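Local coordinates for protein interleukin-20 receptor subunit beta (Homo sapiens, PDB 6DF3) that pairs with IL20RA to form a receptor for IL19, IL20 and IL24, and with IL22RA1 to form one for IL20 and IL24, at residues E35-E39 / Y40-Y44; L43-S46 / H47-I50; I50-S53 / W54-L57. The protein carries 1 engineered substitution. All coordinates share one frame; numbering follows the deposited sequence.

In the fold
All three are local contacts along one run of the N-terminal fibronectin type III domain, from strand 31-37 through helix 39-44 to strand 50-51 and beyond. Contact 1, partly buried, starts the short helix; contact 2, at the surface, leaves it through a beta turn; contact 3, again partly buried, follows the edge strand. Contacts 1 and 2 share Leu43 and Tyr44 and lie about 5 Å apart between centres, while contact 3 reaches the same sheet, where strands 31-37 and 50-51 are neighbours. Chemistry changes along the way: helix-start hydrogen bonds first, then one turn bond with apolar cover, finally a water bridge and a CH-pi contact.

Contact 1: residues E35-E39 / Y40-Y44; sequences EYQGE and YESLY
Glu41 folds back from the first turn of helix 39-44 towards Gly38, the N-cap residue. Two backbone hydrogen bonds define this turn. Ser42 N donates to Gly38 O at 3.0 Å, and Leu43 N to Glu39 O at the same distance.

A side-chain bond is added at the cap. OE1 of Glu41 lies 2.9 Å from Gly38 N, but at an N-H...O angle of 128° this is a weak hydrogen bond. The bend in the glutamate chain (chi2 86°) swings the carboxylate back over the start of the helix; its OE2 is hydrogen-bonded to a polar side chain on the chain of another protein.

Apolar contacts flank the polar ones. Gln37 and Glu41 run past each other in opposite directions, CB to CB at 3.9 Å, with amide and carboxylate planes 32° apart. The Gln37 amide is taken up elsewhere: NE2 by Ile48 O and Ser46 O, OE1 by Asn76. On another flank, Glu39 and Leu43 lie alongside, pointing the same way, and CG of Glu39 touches CD1 of Leu43 at 3.7 Å.

Glu41, at N3, accepting weakly from the N-cap amide, corresponds to one half of a capping box; Gly38 has no side chain to supply the other half. The arrangement starts the short helix that links strand 31-37 to strand 50-51 in a fibronectin type III domain.

Contact 2: residues L43-S46 / H47-I50; sequences LYTS and HIWI
Ile48 leans back on Thr45, the two ends of a type I beta turn that takes the chain out of helix 39-44. The turn is closed by Ile48 N donating to Thr45 O at 3.0 Å.

The isoleucine side chain then runs on over the same residue. CB lies 3.6 Å from Thr45 O. With CG1 anti to its own carbonyl carbon (chi1 -67°), the chain is carried against one face of the His47 imidazole, where CG1 sits 3.7 Å from the ring plane, offset toward the rim. The tip, CD1, passes obliquely across the threonine, 3.9 Å from Thr45 CB and 4.1 Å from Thr45 OG1. His47 ND1 in turn comes 3.8 Å from Thr45 C, while NE2 of His47 is hydrogen-bonded to a polar side chain on the chain of another protein. That protein also packs polar side chains on Thr45 and Ile48.

Covered in this way, Thr45 OG1 is a buried hydroxyl with no hydrogen-bond partner in the model. Within the turn one backbone bond and van der Waals contact do the holding; Gln37 NE2 adds bonds to Ser46 O and Ile48 O from strand 31-37, and His47 NE2 offers the partner protein a polar contact.

Contact 3: residues I50-S53 / W54-L57; sequences IPSS and WCSL
The indole of Trp54 carries Ser53 CB on one face: the carbon stands 4.0 Å from the centroid of the five-membered ring and only 8° off the ring normal, a CH-pi contact between sequence neighbours. Ser53 O also lies close by, 3.6 Å from Trp54 CE3. At the ring edge, NE1 is hydrogen-bonded to Asp67 OD2, which probably helps to fix the rotation of the indole.

This is the bend following edge strand 50-51 of the fibronectin type III sheet, where the chain meets the disulfide of Cys55 with Cys63. No direct hydrogen bond joins 50-53 to 54-57; a water does the work. It donates to Ser52 OG at 2.7 Å and accepts from Trp54 N at 3.0 Å, so it spans the bend from side chain to backbone. Ser52 OG, placed anti to its backbone N (chi1 -175°), is also hydrogen-bonded to Asp68 OD2. The other carboxylate oxygen of Asp68 takes the Ser53 N-H, so one aspartate holds two successive residues. Ser53 OG turns to a basic side chain on the chain of another protein, to which it is hydrogen-bonded.

Ser52 and Cys55 both reach Val34 of strand 31-37 through backbone hydrogen bonds and side-chain contact. Between themselves they touch through the serine hydroxyl, Ser52 OG lying 3.9 Å from Cys55 CB.

Contact 1: residues E35-E39 / Y40-Y44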
loop_
_atom_site.group_PDB
_atom_site.type_symbol
_atom_site.label_atom_id
_atom_site.label_comp_id
_atom_site.label_asym_id
_atom_site.label_seq_id
_atom_site.Cartn_x
_atom_site.Cartn_y
_atom_site.Cartn_z
ATOM N N GLU C 35 11.018 -13.344 -19.742
ATOM C CA GLU C 35 9.583 -13.128 -19.578
ATOM C C GLU C 35 9.032 -14.020 -18.470
ATOM O O GLU C 35 9.682 -14.991 -18.127
ATOM C CB GLU C 35 8.873 -13.424 -20.865
ATOM C CG GLU C 35 9.254 -12.425 -21.927
ATOM C CD GLU C 35 8.506 -12.657 -23.231
ATOM O OE1 GLU C 35 7.918 -13.751 -23.410
ATOM O OE2 GLU C 35 8.541 -11.741 -24.100
ATOM N N TYR C 36 7.853 -13.679 -17.918
ATOM C CA TYR C 36 7.268 -14.428 -16.778
ATOM C C TYR C 36 5.783 -14.537 -16.903
ATOM O O TYR C 36 5.162 -13.815 -17.708
ATOM C CB TYR C 36 7.588 -13.713 -15.460
ATOM C CG TYR C 36 6.922 -12.335 -15.260
ATOM C CD1 TYR C 36 7.461 -11.217 -15.781
ATOM C CD2 TYR C 36 5.725 -12.204 -14.568
ATOM C CE1 TYR C 36 6.885 -9.945 -15.597
ATOM C CE2 TYR C 36 5.093 -10.967 -14.386
ATOM C CZ TYR C 36 5.691 -9.840 -14.898
ATOM O OH TYR C 36 5.081 -8.634 -14.799
ATOM N N GLN C 37 5.239 -15.482 -16.165
ATOM C CA GLN C 37 3.821 -15.625 -15.883
ATOM C C GLN C 37 3.673 -15.873 -14.404
ATOM O O GLN C 37 4.421 -16.684 -13.815
ATOM C CB GLN C 37 3.284 -16.941 -16.461
ATOM C CG GLN C 37 3.354 -16.984 -17.949
ATOM C CD GLN C 37 2.674 -18.205 -18.548
ATOM O OE1 GLN C 37 2.849 -19.311 -18.048
ATOM N NE2 GLN C 37 1.982 -18.019 -19.644
ATOM N N GLY C 38 2.721 -15.211 -13.781
ATOM C CA GLY C 38 2.320 -15.611 -12.422
ATOM C C GLY C 38 1.418 -16.793 -12.586
ATOM O O GLY C 38 1.087 -17.182 -13.711
ATOM N N GLU C 39 1.015 -17.364 -11.480
ATOM C CA GLU C 39 0.042 -18.434 -11.471
ATOM C C GLU C 39 -1.294 -18.055 -12.137
ATOM O O GLU C 39 -1.971 -18.915 -12.693
ATOM C CB GLU C 39 -0.237 -18.841 -10.036
ATOM C CG GLU C 39 -1.089 -20.072 -9.948
ATOM C CD GLU C 39 -1.412 -20.512 -8.505
ATOM O OE1 GLU C 39 -1.296 -19.704 -7.538
ATOM O OE2 GLU C 39 -1.755 -21.712 -8.340
ATOM N N TYR C 40 -1.746 -16.808 -11.973
ATOM C CA TYR C 40 -2.886 -16.417 -12.668
ATOM C C TYR C 40 -2.692 -16.756 -14.200
ATOM O O TYR C 40 -3.513 -17.452 -14.797
ATOM C CB TYR C 40 -3.168 -14.925 -12.548
ATOM C CG TYR C 40 -4.370 -14.533 -13.403
ATOM C CD1 TYR C 40 -5.642 -15.000 -13.114
ATOM C CD2 TYR C 40 -4.216 -13.784 -14.532
ATOM C CE1 TYR C 40 -6.763 -14.657 -13.872
ATOM C CE2 TYR C 40 -5.324 -13.448 -15.341
ATOM C CZ TYR C 40 -6.579 -13.910 -15.013
ATOM O OH TYR C 40 -7.612 -13.548 -15.784
ATOM N N GLU C 41 -1.627 -16.254 -14.813
ATOM C CA GLU C 41 -1.486 -16.382 -16.240
ATOM C C GLU C 41 -1.303 -17.869 -16.633
ATOM O O GLU C 41 -1.905 -18.374 -17.581
ATOM C CB GLU C 41 -0.378 -15.498 -16.735
ATOM C CG GLU C 41 -0.694 -13.990 -16.613
ATOM C CD GLU C 41 -0.382 -13.338 -15.271
ATOM O OE1 GLU C 41 0.145 -14.021 -14.349
ATOM O OE2 GLU C 41 -0.815 -12.197 -15.091
ATOM N N SER C 42 -0.562 -18.568 -15.790
ATOM C CA SER C 42 -0.302 -19.962 -15.877
ATOM C C SER C 42 -1.604 -20.773 -15.989
ATOM O O SER C 42 -1.720 -21.610 -16.850
ATOM C CB SER C 42 0.477 -20.378 -14.645
ATOM O OG SER C 42 1.223 -21.495 -14.965
ATOM N N LEU C 43 -2.571 -20.495 -15.131
ATOM C CA LEU C 43 -3.878 -21.175 -15.109
ATOM C C LEU C 43 -5.000 -20.596 -15.998
ATOM O O LEU C 43 -5.901 -21.313 -16.334
ATOM C CB LEU C 43 -4.439 -21.181 -13.679
ATOM C CG LEU C 43 -3.680 -21.966 -12.625
ATOM C CD1 LEU C 43 -4.172 -21.643 -11.231
ATOM C CD2 LEU C 43 -3.813 -23.481 -12.861
ATOM N N TYR C 44 -5.022 -19.320 -16.311
ATOM C CA TYR C 44 -6.199 -18.780 -16.955
ATOM C C TYR C 44 -5.868 -18.205 -18.344
ATOM O O TYR C 44 -6.772 -17.974 -19.096
ATOM C CB TYR C 44 -6.857 -17.653 -16.096
ATOM C CG TYR C 44 -7.576 -18.005 -14.761
ATOM C CD1 TYR C 44 -6.849 -18.224 -13.597
ATOM C CD2 TYR C 44 -8.943 -18.033 -14.661
ATOM C CE1 TYR C 44 -7.462 -18.530 -12.383
ATOM C CE2 TYR C 44 -9.567 -18.364 -13.443
ATOM C CZ TYR C 44 -8.791 -18.591 -12.303
ATOM O OH TYR C 44 -9.340 -18.843 -11.037
#

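Contact 2: residues L43-S46 / H47-I50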
loop_
_atom_site.group_PDB
_atom_site.type_symbol
_atom_site.label_atom_id
_atom_site.label_comp_id
_atom_site.label_asym_id
_atom_site.label_seq_id
_atom_site.Cartn_x
_atom_site.Cartn_y
_atom_site.Cartn_z
ATOM N N LEU C 43 -2.571 -20.495 -15.131
ATOM C CA LEU C 43 -3.878 -21.175 -15.109
ATOM C C LEU C 43 -5.000 -20.596 -15.998
ATOM O O LEU C 43 -5.901 -21.313 -16.334
ATOM C CB LEU C 43 -4.439 -21.181 -13.679
ATOM C CG LEU C 43 -3.680 -21.966 -12.625
ATOM C CD1 LEU C 43 -4.172 -21.643 -11.231
ATOM C CD2 LEU C 43 -3.813 -23.481 -12.861
ATOM N N TYR C 44 -5.022 -19.320 -16.311
ATOM C CA TYR C 44 -6.199 -18.780 -16.955
ATOM C C TYR C 44 -5.868 -18.205 -18.344
ATOM O O TYR C 44 -6.772 -17.974 -19.096
ATOM C CB TYR C 44 -6.857 -17.653 -16.096
ATOM C CG TYR C 44 -7.576 -18.005 -14.761
ATOM C CD1 TYR C 44 -6.849 -18.224 -13.597
ATOM C CD2 TYR C 44 -8.943 -18.033 -14.661
ATOM C CE1 TYR C 44 -7.462 -18.530 -12.383
ATOM C CE2 TYR C 44 -9.567 -18.364 -13.443
ATOM C CZ TYR C 44 -8.791 -18.591 -12.303
ATOM O OH TYR C 44 -9.340 -18.843 -11.037
ATOM N N THR C 45 -4.597 -17.889 -18.638
ATOM C CA THR C 45 -4.181 -17.244 -19.877
ATOM C C THR C 45 -2.779 -17.810 -20.197
ATOM O O THR C 45 -1.778 -17.065 -20.284
ATOM C CB THR C 45 -4.172 -15.674 -19.807
ATOM O OG1 THR C 45 -3.241 -15.121 -18.839
ATOM C CG2 THR C 45 -5.489 -15.155 -19.485
ATOM N N SER C 46 -2.691 -19.137 -20.346
ATOM C CA SER C 46 -1.400 -19.808 -20.370
ATOM C C SER C 46 -0.519 -19.448 -21.556
ATOM O O SER C 46 0.699 -19.671 -21.524
ATOM C CB SER C 46 -1.573 -21.326 -20.253
ATOM O OG SER C 46 -2.347 -21.886 -21.329
ATOM N N HIS C 47 -1.108 -18.790 -22.549
ATOM C CA HIS C 47 -0.390 -18.396 -23.734
ATOM C C HIS C 47 0.235 -17.029 -23.613
ATOM O O HIS C 47 0.886 -16.525 -24.554
ATOM C CB HIS C 47 -1.357 -18.517 -24.936
ATOM C CG HIS C 47 -2.538 -17.585 -24.841
ATOM N ND1 HIS C 47 -3.547 -17.755 -23.905
ATOM C CD2 HIS C 47 -2.821 -16.432 -25.499
ATOM C CE1 HIS C 47 -4.415 -16.769 -24.020
ATOM N NE2 HIS C 47 -4.017 -15.967 -24.999
ATOM N N ILE C 48 0.102 -16.387 -22.471
ATOM C CA ILE C 48 0.557 -14.989 -22.365
ATOM C C ILE C 48 1.740 -14.932 -21.399
ATOM O O ILE C 48 1.581 -15.313 -20.223
ATOM C CB ILE C 48 -0.556 -14.064 -21.841
ATOM C CG1 ILE C 48 -1.679 -13.964 -22.866
ATOM C CG2 ILE C 48 0.021 -12.692 -21.463
ATOM C CD1 ILE C 48 -2.905 -13.155 -22.451
ATOM N N TRP C 49 2.856 -14.391 -21.896
ATOM C CA TRP C 49 4.035 -14.111 -21.129
ATOM C C TRP C 49 4.253 -12.628 -21.100
ATOM O O TRP C 49 4.004 -11.872 -22.091
ATOM C CB TRP C 49 5.228 -14.853 -21.771
ATOM C CG TRP C 49 5.089 -16.384 -21.685
ATOM C CD1 TRP C 49 4.327 -17.169 -22.487
ATOM C CD2 TRP C 49 5.695 -17.261 -20.723
ATOM N NE1 TRP C 49 4.405 -18.482 -22.059
ATOM C CE2 TRP C 49 5.232 -18.565 -20.991
ATOM C CE3 TRP C 49 6.588 -17.069 -19.659
ATOM C CZ2 TRP C 49 5.666 -19.672 -20.284
ATOM C CZ3 TRP C 49 6.980 -18.177 -18.898
ATOM C CH2 TRP C 49 6.527 -19.463 -19.224
ATOM N N ILE C 50 4.704 -12.152 -19.954
ATOM C CA ILE C 50 4.878 -10.723 -19.751
ATOM C C ILE C 50 6.371 -10.353 -19.733
ATOM O O ILE C 50 7.182 -11.009 -19.082
ATOM C CB ILE C 50 4.258 -10.360 -18.393
ATOM C CG1 ILE C 50 2.830 -10.869 -18.383
ATOM C CG2 ILE C 50 4.412 -8.872 -18.078
ATOM C CD1 ILE C 50 2.275 -10.915 -17.004
#

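Contact 3: residues I50-S53 / W54-L57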
loop_
_atom_site.group_PDB
_atom_site.type_symbol
_atom_site.label_atom_id
_atom_site.label_comp_id
_atom_site.label_asym_id
_atom_site.label_seq_id
_atom_site.Cartn_x
_atom_site.Cartn_y
_atom_site.Cartn_z
ATOM N N ILE C 50 4.704 -12.152 -19.954
ATOM C CA ILE C 50 4.878 -10.723 -19.751
ATOM C C ILE C 50 6.371 -10.353 -19.733
ATOM O O ILE C 50 7.182 -11.009 -19.082
ATOM C CB ILE C 50 4.258 -10.360 -18.393
ATOM C CG1 ILE C 50 2.830 -10.869 -18.383
ATOM C CG2 ILE C 50 4.412 -8.872 -18.078
ATOM C CD1 ILE C 50 2.275 -10.915 -17.004
ATOM N N PRO C 51 6.731 -9.249 -20.398
ATOM C CA PRO C 51 8.125 -8.821 -20.338
ATOM C C PRO C 51 8.565 -8.431 -18.966
ATOM O O PRO C 51 7.841 -7.747 -18.262
ATOM C CB PRO C 51 8.158 -7.549 -21.243
ATOM C CG PRO C 51 7.021 -7.750 -22.184
ATOM C CD PRO C 51 5.972 -8.527 -21.444
ATOM N N SER C 52 9.772 -8.844 -18.621
ATOM C CA SER C 52 10.410 -8.493 -17.398
ATOM C C SER C 52 10.615 -6.980 -17.318
ATOM O O SER C 52 10.797 -6.314 -18.322
ATOM C CB SER C 52 11.780 -9.164 -17.390
ATOM O OG SER C 52 12.399 -8.932 -16.131
ATOM N N SER C 53 10.626 -6.441 -16.107
ATOM C CA SER C 53 10.807 -4.993 -15.926
ATOM C C SER C 53 12.199 -4.538 -16.420
ATOM O O SER C 53 12.307 -3.648 -17.256
ATOM C CB SER C 53 10.576 -4.613 -14.461
ATOM O OG SER C 53 9.188 -4.661 -14.098
ATOM N N TRP C 54 13.250 -5.215 -15.973
ATOM C CA TRP C 54 14.635 -4.771 -16.247
ATOM C C TRP C 54 15.448 -5.626 -17.185
ATOM O O TRP C 54 16.658 -5.364 -17.329
ATOM C CB TRP C 54 15.400 -4.621 -14.943
ATOM C CG TRP C 54 14.688 -3.768 -14.010
ATOM C CD1 TRP C 54 14.214 -4.120 -12.798
ATOM C CD2 TRP C 54 14.306 -2.403 -14.222
ATOM N NE1 TRP C 54 13.583 -3.049 -12.213
ATOM C CE2 TRP C 54 13.626 -1.980 -13.061
ATOM C CE3 TRP C 54 14.466 -1.493 -15.292
ATOM C CZ2 TRP C 54 13.106 -0.677 -12.914
ATOM C CZ3 TRP C 54 13.968 -0.203 -15.150
ATOM C CH2 TRP C 54 13.287 0.198 -13.962
ATOM N N CYS C 55 14.829 -6.619 -17.841
ATOM C CA CYS C 55 15.582 -7.533 -18.731
ATOM C C CYS C 55 15.004 -7.851 -20.066
ATOM O O CYS C 55 14.709 -8.986 -20.369
ATOM C CB CYS C 55 15.865 -8.837 -18.013
ATOM S SG CYS C 55 16.630 -8.520 -16.415
ATOM N N SER C 56 14.938 -6.854 -20.908
ATOM C CA SER C 56 14.725 -7.082 -22.310
ATOM C C SER C 56 16.059 -6.639 -22.911
ATOM O O SER C 56 16.564 -5.582 -22.584
ATOM C CB SER C 56 13.479 -6.297 -22.773
ATOM O OG SER C 56 12.338 -6.568 -21.900
ATOM N N LEU C 57 16.696 -7.517 -23.672
ATOM C CA LEU C 57 18.024 -7.287 -24.220
ATOM C C LEU C 57 19.169 -6.918 -23.194
ATOM O O LEU C 57 20.180 -6.342 -23.603
ATOM C CB LEU C 57 17.908 -6.307 -25.409
ATOM C CG LEU C 57 17.165 -6.805 -26.684
ATOM C CD1 LEU C 57 15.788 -7.446 -26.479
ATOM C CD2 LEU C 57 17.023 -5.663 -27.685
HETATM O O HOH W 1 13.050 -7.455 -14.029
#